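Local coordinates for protein glycosyltransferase (Rickettsia africae, PDB 7MI0) that probably transfers sugar residues to acceptor molecules, as a glycosyltransferase of the two-domain GT-B class, at residues 212-226 with 286-300. Numbering follows the deposited sequence.
Sequences VPIILMPSRMTSWKG and YGISDIIISASIEPE
Strands 214-218 and 291-294 run parallel, their short axes 32° apart, with I215 beside I291 and L216 beside I292; L216 N donates to I291 O (2.9 Å) and I293 N to L216 O. Where the pairing starts, I214 and D290 hydrogen-bond twice: D290 N meets I214 O at 3.0 Å, while I214 N reaches D290 OD2 from above the carboxylate plane. At the start of the strands the D290 side chain, rather than a main-chain carbonyl, thus accepts from I214 N, and I291 N adds a weak hydrogen bond to I214 O.

On one face, I215 CG2 packs on I293 CG1 (3.6 Å). On the other, L216 CB lies against I292 CD1 (3.7 Å), and L216 CD2 sits over one face of the Y286 ring. L216 gets there with CG anti to its backbone N (chi1 -173°). P218 crosses both Y286 and I292 at about a right angle, its CD 3.9 Å from I292 CG2. The Y286 hydroxyl is hydrogen-bonded to E308 OE1 on helix 304-311, and S289 OG to L285 O.

Beyond the strands the two segments meet again, I297 N donating to W224 O. W224 turns the edge of its indole to E300, W224 CZ3 lying 3.4 Å from E300 CG. K225 NZ and E300 OE2 are placed as a salt bridge, but too close together for the detail to be trusted.

The pair forms the middle of the six-stranded parallel sheet of a Rossmann-like GT-B domain: strand 243-247 hydrogen-bonds to the far edge of 214-218, strand 315-319 follows 291-294, and helices 227-235 and 342-355 cover the I215 face.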
ATOM      1  N   VAL A 212      26.789  12.604   7.859  1.00 88.96           N
ATOM      2  CA  VAL A 212      26.060  11.843   8.875  1.00 80.25           C
ATOM      3  C   VAL A 212      25.039  10.951   8.201  1.00 77.82           C
ATOM      4  O   VAL A 212      24.541  11.245   7.103  1.00 80.12           O
ATOM      5  CB  VAL A 212      25.346  12.764   9.889  1.00 79.89           C
ATOM      6  CG1 VAL A 212      26.357  13.472  10.783  1.00 79.97           C
ATOM      7  CG2 VAL A 212      24.454  13.766   9.164  1.00 80.05           C
ATOM      8  N   PRO A 213      24.706   9.833   8.846  1.00 75.40           N
ATOM      9  CA  PRO A 213      23.677   8.936   8.299  1.00 71.36           C
ATOM     10  C   PRO A 213      22.288   9.556   8.367  1.00 69.10           C
ATOM     11  O   PRO A 213      21.930  10.224   9.338  1.00 71.79           O
ATOM     12  CB  PRO A 213      23.775   7.697   9.198  1.00 68.09           C
ATOM     13  CG  PRO A 213      25.130   7.778   9.832  1.00 71.97           C
ATOM     14  CD  PRO A 213      25.404   9.238   9.998  1.00 73.72           C
ATOM     15  N   ILE A 214      21.498   9.311   7.326  1.00 62.52           N
ATOM     16  CA  ILE A 214      20.169   9.896   7.183  1.00 64.87           C
ATOM     17  C   ILE A 214      19.130   8.807   7.413  1.00 63.85           C
ATOM     18  O   ILE A 214      19.153   7.768   6.745  1.00 63.73           O
ATOM     19  CB  ILE A 214      19.982  10.550   5.801  1.00 65.94           C
ATOM     20  CG1 ILE A 214      21.093  11.570   5.519  1.00 64.35           C
ATOM     21  CG2 ILE A 214      18.591  11.179   5.681  1.00 58.79           C
ATOM     22  CD1 ILE A 214      21.219  12.643   6.556  1.00 64.76           C
ATOM     23  N   ILE A 215      18.218   9.048   8.349  1.00 62.04           N
ATOM     24  CA  ILE A 215      17.138   8.122   8.665  1.00 58.38           C
ATOM     25  C   ILE A 215      15.839   8.706   8.130  1.00 60.68           C
ATOM     26  O   ILE A 215      15.417   9.786   8.555  1.00 66.53           O
ATOM     27  CB  ILE A 215      17.038   7.864  10.174  1.00 58.08           C
ATOM     28  CG1 ILE A 215      18.363   7.339  10.719  1.00 52.58           C
ATOM     29  CG2 ILE A 215      15.898   6.907  10.462  1.00 57.12           C
ATOM     30  CD1 ILE A 215      18.404   7.290  12.230  1.00 58.50           C
ATOM     31  N   LEU A 216      15.205   8.000   7.206  1.00 55.00           N
ATOM     32  CA  LEU A 216      13.942   8.441   6.635  1.00 56.67           C
ATOM     33  C   LEU A 216      12.814   7.595   7.207  1.00 58.18           C
ATOM     34  O   LEU A 216      12.835   6.365   7.089  1.00 58.28           O
ATOM     35  CB  LEU A 216      13.957   8.342   5.112  1.00 57.57           C
ATOM     36  CG  LEU A 216      12.729   8.934   4.420  1.00 56.31           C
ATOM     37  CD1 LEU A 216      12.680  10.444   4.629  1.00 57.47           C
ATOM     38  CD2 LEU A 216      12.738   8.582   2.942  1.00 53.41           C
ATOM     39  N   MET A 217      11.841   8.251   7.834  1.00 58.68           N
ATOM     40  CA  MET A 217      10.582   7.591   8.161  1.00 58.72           C
ATOM     41  C   MET A 217       9.480   8.187   7.300  1.00 57.07           C
ATOM     42  O   MET A 217       8.915   9.236   7.647  1.00 58.41           O
ATOM     43  CB  MET A 217      10.236   7.731   9.643  1.00 59.37           C
ATOM     44  CG  MET A 217       9.006   6.929  10.005  1.00 51.60           C
ATOM     45  SD  MET A 217       8.478   7.211  11.690  1.00 72.99           S
ATOM     46  CE  MET A 217       7.012   6.183  11.742  1.00 69.58           C
ATOM     47  N   PRO A 218       9.156   7.583   6.168  1.00 57.48           N
ATOM     48  CA  PRO A 218       8.044   8.056   5.326  1.00 58.14           C
ATOM     49  C   PRO A 218       6.730   7.438   5.800  1.00 55.31           C
ATOM     50  O   PRO A 218       6.268   6.405   5.327  1.00 57.39           O
ATOM     51  CB  PRO A 218       8.443   7.576   3.929  1.00 55.35           C
ATOM     52  CG  PRO A 218       9.675   6.683   4.116  1.00 54.99           C
ATOM     53  CD  PRO A 218       9.822   6.417   5.575  1.00 54.41           C
ATOM     54  N   SER A 219       6.129   8.078   6.792  1.00 56.59           N
ATOM     55  CA  SER A 219       4.886   7.614   7.384  1.00 58.56           C
ATOM     56  C   SER A 219       3.945   8.791   7.554  1.00 64.61           C
ATOM     57  O   SER A 219       4.362   9.874   7.980  1.00 62.91           O
ATOM     58  CB  SER A 219       5.111   6.947   8.747  1.00 59.12           C
ATOM     59  OG  SER A 219       5.597   5.625   8.612  1.00 69.60           O
ATOM     60  N   ARG A 220       2.677   8.572   7.207  1.00 64.22           N
ATOM     61  CA  ARG A 220       1.627   9.508   7.575  1.00 63.54           C
ATOM     62  C   ARG A 220       1.717   9.819   9.063  1.00 65.58           C
ATOM     63  O   ARG A 220       1.978   8.936   9.883  1.00 65.56           O
ATOM     64  CB  ARG A 220       0.255   8.918   7.221  1.00 63.57           C
ATOM     65  CG  ARG A 220      -0.938   9.671   7.795  1.00 78.58           C
ATOM     66  CD  ARG A 220      -2.254   9.266   7.127  1.00 81.33           C
ATOM     67  NE  ARG A 220      -2.800   7.994   7.594  1.00 71.91           N
ATOM     68  CZ  ARG A 220      -2.602   6.822   7.001  1.00 79.20           C
ATOM     69  NH1 ARG A 220      -1.803   6.701   5.948  1.00 71.00           N
ATOM     70  NH2 ARG A 220      -3.223   5.743   7.472  1.00 71.40           N
ATOM     71  N   MET A 221       1.534  11.092   9.413  1.00 70.07           N
ATOM     72  CA  MET A 221       1.643  11.514  10.809  1.00 71.07           C
ATOM     73  C   MET A 221       0.352  11.156  11.546  1.00 74.27           C
ATOM     74  O   MET A 221      -0.527  11.988  11.779  1.00 82.10           O
ATOM     75  CB  MET A 221       1.940  13.004  10.897  1.00 72.01           C
ATOM     76  CG  MET A 221       2.475  13.447  12.232  1.00 73.94           C
ATOM     77  SD  MET A 221       4.067  12.700  12.574  1.00 71.30           S
ATOM     78  CE  MET A 221       4.885  14.063  13.390  1.00 79.07           C
ATOM     79  N   THR A 222       0.244   9.880  11.920  1.00 75.13           N
ATOM     80  CA  THR A 222      -0.832   9.400  12.775  1.00 78.17           C
ATOM     81  C   THR A 222      -0.237   8.562  13.903  1.00 78.03           C
ATOM     82  O   THR A 222       0.904   8.099  13.826  1.00 80.98           O
ATOM     83  CB  THR A 222      -1.877   8.598  11.978  1.00 77.18           C
ATOM     84  OG1 THR A 222      -2.974   8.248  12.832  1.00 79.79           O
ATOM     85  CG2 THR A 222      -1.266   7.338  11.392  1.00 69.58           C
ATOM     86  N   SER A 223      -1.028   8.373  14.966  1.00 85.51           N
ATOM     87  CA  SER A 223      -0.481   7.847  16.216  1.00 84.28           C
ATOM     88  C   SER A 223       0.044   6.426  16.056  1.00 81.71           C
ATOM     89  O   SER A 223       1.131   6.101  16.550  1.00 84.07           O
ATOM     90  CB  SER A 223      -1.535   7.903  17.324  1.00 84.94           C
ATOM     91  OG  SER A 223      -2.666   7.113  16.998  1.00 91.28           O
ATOM     92  N   TRP A 224      -0.701   5.565  15.369  1.00 72.60           N
ATOM     93  CA  TRP A 224      -0.315   4.162  15.278  1.00 71.21           C
ATOM     94  C   TRP A 224       0.848   3.912  14.322  1.00 73.92           C
ATOM     95  O   TRP A 224       1.261   2.757  14.164  1.00 67.56           O
ATOM     96  CB  TRP A 224      -1.523   3.315  14.870  1.00 71.76           C
ATOM     97  CG  TRP A 224      -2.155   3.729  13.577  1.00 76.61           C
ATOM     98  CD1 TRP A 224      -3.116   4.685  13.399  1.00 75.58           C
ATOM     99  CD2 TRP A 224      -1.882   3.188  12.278  1.00 72.93           C
ATOM    100  NE1 TRP A 224      -3.452   4.774  12.068  1.00 78.44           N
ATOM    101  CE2 TRP A 224      -2.707   3.868  11.359  1.00 71.84           C
ATOM    102  CE3 TRP A 224      -1.015   2.198  11.802  1.00 74.46           C
ATOM    103  CZ2 TRP A 224      -2.693   3.589   9.994  1.00 73.80           C
ATOM    104  CZ3 TRP A 224      -1.000   1.922  10.443  1.00 77.14           C
ATOM    105  CH2 TRP A 224      -1.835   2.614   9.556  1.00 78.65           C
ATOM    106  N   LYS A 225       1.396   4.954  13.692  1.00 76.60           N
ATOM    107  CA  LYS A 225       2.549   4.778  12.818  1.00 67.02           C
ATOM    108  C   LYS A 225       3.851   4.579  13.584  1.00 65.06           C
ATOM    109  O   LYS A 225       4.810   4.052  13.011  1.00 69.08           O
ATOM    110  CB  LYS A 225       2.693   5.970  11.872  1.00 68.19           C
ATOM    111  CG  LYS A 225       1.806   5.903  10.640  1.00 68.04           C
ATOM    112  CD  LYS A 225       2.098   4.693   9.775  1.00 61.82           C
ATOM    113  CE  LYS A 225       1.255   4.719   8.518  1.00 61.21           C
ATOM    114  NZ  LYS A 225       1.469   3.516   7.679  1.00 75.03           N
ATOM    115  N   GLY A 226       3.918   4.999  14.845  1.00 64.65           N
ATOM    116  CA  GLY A 226       5.077   4.745  15.676  1.00 65.74           C
ATOM    117  C   GLY A 226       6.077   5.875  15.802  1.00 66.22           C
ATOM    118  O   GLY A 226       7.182   5.641  16.310  1.00 61.18           O
ATOM    119  N   TYR A 286      14.442   8.975  -0.732  1.00 59.67           N
ATOM    120  CA  TYR A 286      15.040   7.670  -0.480  1.00 56.28           C
ATOM    121  C   TYR A 286      16.526   7.688  -0.816  1.00 60.64           C
ATOM    122  O   TYR A 286      17.359   7.211  -0.034  1.00 59.08           O
ATOM    123  CB  TYR A 286      14.327   6.589  -1.292  1.00 53.27           C
ATOM    124  CG  TYR A 286      13.010   6.100  -0.718  1.00 53.50           C
ATOM    125  CD1 TYR A 286      12.979   5.272   0.397  1.00 52.42           C
ATOM    126  CD2 TYR A 286      11.800   6.436  -1.316  1.00 52.16           C
ATOM    127  CE1 TYR A 286      11.780   4.809   0.911  1.00 52.17           C
ATOM    128  CE2 TYR A 286      10.599   5.978  -0.808  1.00 50.44           C
ATOM    129  CZ  TYR A 286      10.596   5.166   0.304  1.00 49.63           C
ATOM    130  OH  TYR A 286       9.403   4.708   0.808  1.00 49.76           O
ATOM    131  N   GLY A 287      16.876   8.258  -1.971  1.00 59.09           N
ATOM    132  CA  GLY A 287      18.256   8.240  -2.418  1.00 57.63           C
ATOM    133  C   GLY A 287      19.220   8.901  -1.455  1.00 63.50           C
ATOM    134  O   GLY A 287      20.376   8.481  -1.346  1.00 64.11           O
ATOM    135  N   ILE A 288      18.766   9.943  -0.744  1.00 64.98           N
ATOM    136  CA  ILE A 288      19.639  10.623   0.212  1.00 63.93           C
ATOM    137  C   ILE A 288      19.691   9.919   1.553  1.00 58.84           C
ATOM    138  O   ILE A 288      20.518  10.280   2.399  1.00 62.99           O
ATOM    139  CB  ILE A 288      19.227  12.087   0.467  1.00 64.25           C
ATOM    140  CG1 ILE A 288      17.867  12.156   1.168  1.00 66.43           C
ATOM    141  CG2 ILE A 288      19.222  12.875  -0.833  1.00 65.99           C
ATOM    142  CD1 ILE A 288      17.458  13.558   1.568  1.00 70.43           C
ATOM    143  N   SER A 289      18.844   8.922   1.766  1.00 56.78           N
ATOM    144  CA  SER A 289      18.771   8.232   3.041  1.00 59.31           C
ATOM    145  C   SER A 289      19.584   6.945   3.003  1.00 56.19           C
ATOM    146  O   SER A 289      19.867   6.384   1.942  1.00 57.35           O
ATOM    147  CB  SER A 289      17.318   7.925   3.403  1.00 59.60           C
ATOM    148  OG  SER A 289      16.494   9.050   3.162  1.00 61.11           O
ATOM    149  N   ASP A 290      19.961   6.482   4.190  1.00 51.70           N
ATOM    150  CA  ASP A 290      20.652   5.213   4.355  1.00 50.50           C
ATOM    151  C   ASP A 290      19.818   4.164   5.073  1.00 53.45           C
ATOM    152  O   ASP A 290      20.001   2.972   4.818  1.00 55.70           O
ATOM    153  CB  ASP A 290      21.963   5.422   5.127  1.00 57.36           C
ATOM    154  CG  ASP A 290      22.797   6.566   4.570  1.00 62.39           C
ATOM    155  OD1 ASP A 290      23.107   6.550   3.357  1.00 69.01           O
ATOM    156  OD2 ASP A 290      23.135   7.488   5.345  1.00 65.31           O
ATOM    157  N   ILE A 291      18.902   4.573   5.952  1.00 54.03           N
ATOM    158  CA  ILE A 291      18.063   3.656   6.718  1.00 53.98           C
ATOM    159  C   ILE A 291      16.616   4.128   6.640  1.00 53.15           C
ATOM    160  O   ILE A 291      16.332   5.304   6.893  1.00 58.82           O
ATOM    161  CB  ILE A 291      18.519   3.569   8.186  1.00 52.54           C
ATOM    162  CG1 ILE A 291      19.956   3.055   8.273  1.00 46.27           C
ATOM    163  CG2 ILE A 291      17.576   2.683   8.989  1.00 49.71           C
ATOM    164  CD1 ILE A 291      20.608   3.334   9.606  1.00 54.59           C
ATOM    165  N   ILE A 292      15.703   3.212   6.305  1.00 52.20           N
ATOM    166  CA  ILE A 292      14.272   3.499   6.213  1.00 49.51           C
ATOM    167  C   ILE A 292      13.559   2.818   7.372  1.00 51.26           C
ATOM    168  O   ILE A 292      13.900   1.689   7.740  1.00 52.28           O
ATOM    169  CB  ILE A 292      13.680   3.032   4.869  1.00 47.05           C
ATOM    170  CG1 ILE A 292      14.553   3.496   3.707  1.00 49.15           C
ATOM    171  CG2 ILE A 292      12.278   3.578   4.698  1.00 54.39           C
ATOM    172  CD1 ILE A 292      14.640   4.992   3.580  1.00 52.64           C
ATOM    173  N   ILE A 293      12.555   3.493   7.935  1.00 50.28           N
ATOM    174  CA  ILE A 293      11.902   3.041   9.160  1.00 52.08           C
ATOM    175  C   ILE A 293      10.403   2.908   8.928  1.00 56.02           C
ATOM    176  O   ILE A 293       9.746   3.867   8.506  1.00 61.13           O
ATOM    177  CB  ILE A 293      12.161   3.992  10.340  1.00 52.16           C
ATOM    178  CG1 ILE A 293      13.662   4.126  10.616  1.00 52.52           C
ATOM    179  CG2 ILE A 293      11.422   3.505  11.579  1.00 47.80           C
ATOM    180  CD1 ILE A 293      14.316   2.868  11.140  1.00 52.08           C
ATOM    181  N   SER A 294       9.866   1.723   9.210  1.00 54.51           N
ATOM    182  CA  SER A 294       8.448   1.530   9.480  1.00 52.70           C
ATOM    183  C   SER A 294       8.326   1.063  10.919  1.00 53.35           C
ATOM    184  O   SER A 294       8.854   0.006  11.278  1.00 49.76           O
ATOM    185  CB  SER A 294       7.812   0.511   8.540  1.00 51.13           C
ATOM    186  OG  SER A 294       6.615   0.003   9.113  1.00 59.37           O
ATOM    187  N   ALA A 295       7.642   1.850  11.740  1.00 58.52           N
ATOM    188  CA  ALA A 295       7.585   1.603  13.173  1.00 54.77           C
ATOM    189  C   ALA A 295       6.152   1.433  13.659  1.00 58.11           C
ATOM    190  O   ALA A 295       5.856   1.692  14.826  1.00 63.77           O
ATOM    191  CB  ALA A 295       8.276   2.730  13.935  1.00 51.78           C
ATOM    192  N   SER A 296       5.257   0.998  12.774  1.00 56.73           N
ATOM    193  CA  SER A 296       3.841   0.930  13.112  1.00 60.14           C
ATOM    194  C   SER A 296       3.613  -0.033  14.268  1.00 62.85           C
ATOM    195  O   SER A 296       4.165  -1.137  14.294  1.00 60.10           O
ATOM    196  CB  SER A 296       3.026   0.495  11.894  1.00 62.35           C
ATOM    197  OG  SER A 296       3.327   1.297  10.766  1.00 71.73           O
ATOM    198  N   ILE A 297       2.805   0.397  15.238  1.00 60.10           N
ATOM    199  CA  ILE A 297       2.494  -0.428  16.397  1.00 60.52           C
ATOM    200  C   ILE A 297       1.140  -1.106  16.277  1.00 65.87           C
ATOM    201  O   ILE A 297       0.771  -1.899  17.153  1.00 68.43           O
ATOM    202  CB  ILE A 297       2.572   0.398  17.693  1.00 60.90           C
ATOM    203  CG1 ILE A 297       1.564   1.544  17.655  1.00 62.35           C
ATOM    204  CG2 ILE A 297       3.971   0.943  17.872  1.00 63.13           C
ATOM    205  CD1 ILE A 297       1.691   2.499  18.813  1.00 57.57           C
ATOM    206  N   GLU A 298       0.382  -0.807  15.224  1.00 66.82           N
ATOM    207  CA  GLU A 298      -0.819  -1.530  14.853  1.00 63.13           C
ATOM    208  C   GLU A 298      -0.642  -2.092  13.447  1.00 66.87           C
ATOM    209  O   GLU A 298      -0.031  -1.438  12.594  1.00 68.04           O
ATOM    210  CB  GLU A 298      -2.064  -0.628  14.920  1.00 62.47           C
ATOM    211  CG  GLU A 298      -2.474  -0.277  16.355  1.00 77.75           C
ATOM    212  CD  GLU A 298      -3.759   0.539  16.447  1.00 96.87           C
ATOM    213  OE1 GLU A 298      -4.632   0.410  15.559  1.00 98.54           O
ATOM    214  OE2 GLU A 298      -3.896   1.314  17.420  1.00 93.22           O
ATOM    215  N   PRO A 299      -1.137  -3.298  13.180  1.00 66.15           N
ATOM    216  CA  PRO A 299      -0.735  -4.000  11.957  1.00 63.57           C
ATOM    217  C   PRO A 299      -1.214  -3.294  10.703  1.00 69.62           C
ATOM    218  O   PRO A 299      -2.256  -2.634  10.684  1.00 71.64           O
ATOM    219  CB  PRO A 299      -1.398  -5.373  12.105  1.00 65.12           C
ATOM    220  CG  PRO A 299      -2.577  -5.118  12.992  1.00 65.52           C
ATOM    221  CD  PRO A 299      -2.143  -4.050  13.951  1.00 63.41           C
ATOM    222  N   GLU A 300      -0.425  -3.438   9.644  1.00 72.42           N
ATOM    223  CA  GLU A 300      -0.760  -2.912   8.330  1.00 72.69           C
ATOM    224  C   GLU A 300      -0.895  -4.067   7.354  1.00 68.32           C
ATOM    225  O   GLU A 300      -0.149  -5.049   7.437  1.00 69.76           O
ATOM    226  CB  GLU A 300       0.299  -1.927   7.837  1.00 82.15           C
ATOM    227  CG  GLU A 300       0.369  -0.652   8.655  1.00 85.42           C
ATOM    228  CD  GLU A 300       1.406   0.317   8.132  1.00 86.53           C
ATOM    229  OE1 GLU A 300       2.619   0.028   8.261  1.00 81.72           O
ATOM    230  OE2 GLU A 300       0.996   1.363   7.583  1.00 85.41           O
TER